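Local coordinates for protein uncharacterized ACR, COG1565 superfamily (Burkholderia thailandensis, PDB 4F3N) that is of uncharacterised function but has a methyltransferase fold, binds S-adenosyl-L-homocysteine and may, like its family, symmetrically methylate protein arginines, at residues A122-R127 with A370-V375; D356-T361 with G418-F423. One frame throughout, in Å; residues are numbered along the deposited sequence.

Contact 1 (A122-R127 with A370-V375); sequences AQTLAR and AGITDV
A Schellman motif at Gly371, where helix 363-369 gives way to helix 372-376, packs against helix 118-136 through Thr124, Arg127, Ala370 and Val375. Thr124 is the central residue on the longer helix, and its two branches do different work. The methyl CG2 rests on Ala370 CB at 3.6 Å, while OG1 passes 3.5 Å from Ile372 CG1. That second contact is van der Waals only, since OG1 is hydrogen-bonded to Leu120 O, one turn earlier in its own helix. With chi1 at -55°, OG1 lies beside the backbone N, within range of that carbonyl, and CG2 is left to face the turn.

Gly371 has positive phi (98°), which lets the chain end one helix and start the next at once; the same residue is the N-cap of helix 372-376, its carbonyl O accepting from Val375 N at 3.0 Å. Helix 363-369 leads from edge strand 356-362 of the seven-stranded methyltransferase sheet to this turn, and its Leu367 packs against both Thr124 and Ile372.

Arg127 reaches out past the turn. Its CD comes within 3.3 Å of Ala370 O, and the extended chain carries the guanidinium on to Val375, whose CG2 sits over one face, 3.8 Å from Arg127 NH2. A water donates to Ala370 O at 3.0 Å and accepts a weak bond from Arg127 NH1. Asp374 OD2 stays 4.8 Å from Arg127 NH1, too far for a salt bridge, and Glu378 makes a long, weak ion pair with Arg127 NH2. At the far end, Gln123 OE1 brushes Val375 CG1.

Contact 2 (D356-T361 with G418-F423); sequences DLLGYT and GALDAF
Phe423 crosses from the loop after strand 407-414 to Gly359 on strand 356-362, and its side chain can be followed outward. From CB, the first torsion (chi1 -66°) sets CG beside the backbone N and brings the ring down on the strand with one face against the main chain. CG lies 3.7 Å from Gly359 CA. Along one side of the ring, CD1 meets the methyl CG2 of Thr361 at 3.8 Å, and CE1 lies 3.6 Å from Gly359 C and close to Tyr360 N. On the other side, CD2 approaches Leu358 O obliquely, and CE2 also faces Gly359 CA. CZ, at the tip, is near the C and O of Gly359. The result is a CH-pi contact in which Gly359 CA stands over the centre of the Phe423 ring, only 11° off the ring normal. Gly359 has no side chain, and the aromatic face lies directly on its main chain.

Leu358 and Gly359 both pair with Ala411 of the neighbouring strand 407-414, making a classic beta bulge in an edge strand of the seven-stranded methyltransferase sheet. Phe423 thus lies on the bulge itself; Phe366 meets the ring edge-to-face, and Phe295 also packs against the side chain.

Beside the ring, Leu358 and Leu420 meet at roughly a right angle, Leu358 CD2 touching Leu420 CD1 at 3.6 Å. No direct hydrogen bond joins the two segments. Instead a water donates to Leu358 O at 2.7 Å and accepts from Leu420 N at 2.9 Å, bridging strand and loop. Thr361 OG1 bonds to Gly426 O, leaving its methyl for the phenyl ring.

Overall arrangement
After the N-terminal helices 52-71 and 78-87 the chain forms helix 118-136, which carries 122-127, then builds the parallel strands of the methyltransferase sheet before reaching edge strand 356-362. Helix 363-369 leads from that strand to 370-375, where contact 1 closes a loop of 242 residues back onto the early helix. The chain continues through helix 384-398 and strand 407-414, and contact 2 then closes a loop of 56 residues by returning 418-423 to the edge strand. The two closures cross, since their segments alternate. Their centres lie 16 Å apart, and Ala370 packs on Ala422, so the turn after helix 363-369 touches the C-terminal loop that lies on the sheet edge.

Contact 1 (A122-R127 with A370-V375)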
# COMPACT_ATOMS: atom_id res chain seq x y z
N ALA A 122 -15.23 -4.49 -0.86
CA ALA A 122 -15.68 -3.74 0.31
C ALA A 122 -16.80 -4.48 1.06
O ALA A 122 -16.85 -4.47 2.30
CB ALA A 122 -16.16 -2.35 -0.12
N GLN A 123 -17.73 -5.08 0.33
CA GLN A 123 -18.79 -5.85 0.96
C GLN A 123 -18.24 -6.95 1.87
O GLN A 123 -18.76 -7.22 2.93
CB GLN A 123 -19.71 -6.47 -0.07
CG GLN A 123 -20.61 -5.50 -0.79
CD GLN A 123 -21.55 -6.28 -1.69
OE1 GLN A 123 -21.14 -6.85 -2.69
NE2 GLN A 123 -22.79 -6.41 -1.24
N THR A 124 -17.19 -7.62 1.40
CA THR A 124 -16.58 -8.68 2.15
C THR A 124 -15.77 -8.15 3.29
O THR A 124 -15.86 -8.67 4.39
CB THR A 124 -15.72 -9.56 1.22
OG1 THR A 124 -16.55 -10.02 0.14
CG2 THR A 124 -15.13 -10.78 2.02
N LEU A 125 -14.94 -7.13 3.03
CA LEU A 125 -14.11 -6.53 4.11
C LEU A 125 -14.95 -5.99 5.26
O LEU A 125 -14.50 -5.97 6.38
CB LEU A 125 -13.24 -5.40 3.54
CG LEU A 125 -12.32 -4.60 4.44
CD1 LEU A 125 -11.30 -5.53 5.09
CD2 LEU A 125 -11.64 -3.47 3.61
N ALA A 126 -16.16 -5.51 4.95
CA ALA A 126 -17.09 -4.99 5.95
C ALA A 126 -17.32 -5.98 7.08
O ALA A 126 -17.53 -5.60 8.24
CB ALA A 126 -18.41 -4.52 5.28
N ARG A 127 -17.28 -7.28 6.78
CA ARG A 127 -17.52 -8.26 7.84
C ARG A 127 -16.47 -8.31 8.95
O ARG A 127 -16.82 -8.09 10.12
CB ARG A 127 -17.83 -9.62 7.23
CG ARG A 127 -19.15 -9.50 6.47
CD ARG A 127 -19.52 -10.69 5.63
NE ARG A 127 -20.72 -10.35 4.83
CZ ARG A 127 -21.45 -11.23 4.17
NH1 ARG A 127 -21.13 -12.53 4.18
NH2 ARG A 127 -22.53 -10.81 3.50
N ALA A 370 -13.94 -14.56 5.31
CA ALA A 370 -14.85 -13.46 5.53
C ALA A 370 -16.16 -13.62 4.77
O ALA A 370 -17.11 -12.83 4.96
CB ALA A 370 -14.14 -12.15 5.16
N GLY A 371 -16.29 -14.66 3.95
CA GLY A 371 -17.57 -14.94 3.33
C GLY A 371 -17.79 -14.45 1.91
O GLY A 371 -18.93 -14.33 1.50
N ILE A 372 -16.72 -14.23 1.14
CA ILE A 372 -16.90 -13.73 -0.25
C ILE A 372 -17.77 -14.64 -1.12
O ILE A 372 -18.50 -14.15 -1.99
CB ILE A 372 -15.56 -13.39 -0.96
CG1 ILE A 372 -15.81 -12.54 -2.20
CG2 ILE A 372 -14.75 -14.67 -1.28
CD1 ILE A 372 -14.51 -11.95 -2.77
N THR A 373 -17.65 -15.96 -0.95
CA THR A 373 -18.42 -16.86 -1.79
C THR A 373 -19.88 -16.79 -1.40
O THR A 373 -20.75 -17.00 -2.24
CB THR A 373 -17.91 -18.30 -1.78
OG1 THR A 373 -17.98 -18.85 -0.47
CG2 THR A 373 -16.45 -18.36 -2.28
N ASP A 374 -20.13 -16.45 -0.15
CA ASP A 374 -21.53 -16.27 0.32
C ASP A 374 -22.12 -15.03 -0.31
O ASP A 374 -23.27 -15.03 -0.77
CB ASP A 374 -21.61 -16.17 1.85
CG ASP A 374 -21.13 -17.42 2.56
OD1 ASP A 374 -21.10 -18.52 1.96
OD2 ASP A 374 -20.77 -17.29 3.76
N VAL A 375 -21.30 -13.98 -0.38
CA VAL A 375 -21.68 -12.76 -1.06
C VAL A 375 -22.02 -13.09 -2.51
O VAL A 375 -23.07 -12.73 -3.00
CB VAL A 375 -20.55 -11.70 -1.00
CG1 VAL A 375 -20.93 -10.45 -1.80
CG2 VAL A 375 -20.25 -11.34 0.45
O HOH W 1 -19.35 -14.15 6.54

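Contact 2 (D356-T361 with G418-F423)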
# COMPACT_ATOMS: atom_id res chain seq x y z
N ASP A 356 -1.02 -5.92 19.40
CA ASP A 356 -1.09 -7.33 19.13
C ASP A 356 -1.15 -7.58 17.64
O ASP A 356 -1.74 -6.78 16.90
CB ASP A 356 -2.36 -7.87 19.78
CG ASP A 356 -2.39 -7.62 21.31
OD1 ASP A 356 -1.33 -7.82 21.93
OD2 ASP A 356 -3.44 -7.17 21.85
N LEU A 357 -0.61 -8.71 17.20
CA LEU A 357 -0.84 -9.19 15.84
C LEU A 357 -2.16 -9.92 15.86
O LEU A 357 -2.30 -10.92 16.52
CB LEU A 357 0.25 -10.11 15.37
CG LEU A 357 0.11 -10.72 13.97
CD1 LEU A 357 0.27 -9.64 12.93
CD2 LEU A 357 1.16 -11.82 13.78
N LEU A 358 -3.12 -9.40 15.13
CA LEU A 358 -4.46 -9.96 15.02
C LEU A 358 -4.53 -11.05 13.95
O LEU A 358 -5.24 -12.01 14.12
CB LEU A 358 -5.46 -8.83 14.71
CG LEU A 358 -6.92 -9.20 14.71
CD1 LEU A 358 -7.35 -9.77 16.06
CD2 LEU A 358 -7.74 -7.97 14.25
N GLY A 359 -3.75 -10.93 12.87
CA GLY A 359 -3.61 -12.00 11.90
C GLY A 359 -2.73 -11.61 10.74
O GLY A 359 -2.41 -10.44 10.58
N TYR A 360 -2.38 -12.61 9.93
CA TYR A 360 -1.59 -12.48 8.69
C TYR A 360 -1.94 -13.67 7.79
O TYR A 360 -1.74 -14.81 8.19
CB TYR A 360 -0.07 -12.40 8.94
CG TYR A 360 0.69 -12.57 7.70
CD1 TYR A 360 0.73 -11.55 6.77
CD2 TYR A 360 1.27 -13.77 7.38
CE1 TYR A 360 1.36 -11.73 5.56
CE2 TYR A 360 1.91 -13.94 6.18
CZ TYR A 360 1.95 -12.92 5.27
OH TYR A 360 2.54 -13.06 4.05
N THR A 361 -2.48 -13.41 6.61
CA THR A 361 -2.80 -14.48 5.69
C THR A 361 -2.91 -13.93 4.29
O THR A 361 -2.72 -12.72 4.08
CB THR A 361 -4.07 -15.25 6.13
OG1 THR A 361 -4.14 -16.49 5.40
CG2 THR A 361 -5.31 -14.39 5.90
N GLY A 418 -9.26 -12.79 21.53
CA GLY A 418 -9.81 -13.78 20.64
C GLY A 418 -9.42 -13.44 19.20
O GLY A 418 -8.58 -12.56 18.97
N ALA A 419 -10.06 -14.13 18.27
CA ALA A 419 -9.67 -14.13 16.85
C ALA A 419 -10.81 -13.55 16.04
O ALA A 419 -11.97 -13.62 16.47
CB ALA A 419 -9.42 -15.57 16.39
N LEU A 420 -10.51 -12.96 14.88
CA LEU A 420 -11.53 -12.67 13.88
C LEU A 420 -11.75 -13.89 13.04
O LEU A 420 -10.79 -14.63 12.74
CB LEU A 420 -11.14 -11.54 12.90
CG LEU A 420 -10.77 -10.19 13.48
CD1 LEU A 420 -10.46 -9.27 12.30
CD2 LEU A 420 -11.88 -9.65 14.38
N ASP A 421 -12.99 -14.08 12.64
CA ASP A 421 -13.37 -15.16 11.71
C ASP A 421 -12.52 -15.06 10.45
O ASP A 421 -12.12 -16.07 9.87
CB ASP A 421 -14.87 -15.07 11.36
CG ASP A 421 -15.78 -15.33 12.58
OD1 ASP A 421 -15.27 -15.71 13.66
OD2 ASP A 421 -17.00 -15.14 12.47
N ALA A 422 -12.20 -13.84 10.03
CA ALA A 422 -11.43 -13.69 8.79
C ALA A 422 -10.04 -14.30 8.80
O ALA A 422 -9.52 -14.63 7.72
CB ALA A 422 -11.36 -12.23 8.36
N PHE A 423 -9.47 -14.50 9.99
CA PHE A 423 -8.15 -15.08 10.13
C PHE A 423 -8.19 -16.47 10.80
O PHE A 423 -7.13 -17.06 11.05
CB PHE A 423 -7.23 -14.18 10.97
CG PHE A 423 -6.89 -12.83 10.34
CD1 PHE A 423 -6.03 -12.74 9.25
CD2 PHE A 423 -7.41 -11.67 10.87
CE1 PHE A 423 -5.70 -11.50 8.72
CE2 PHE A 423 -7.10 -10.42 10.33
CZ PHE A 423 -6.24 -10.33 9.26
O HOH W 2 -7.63 -13.14 14.46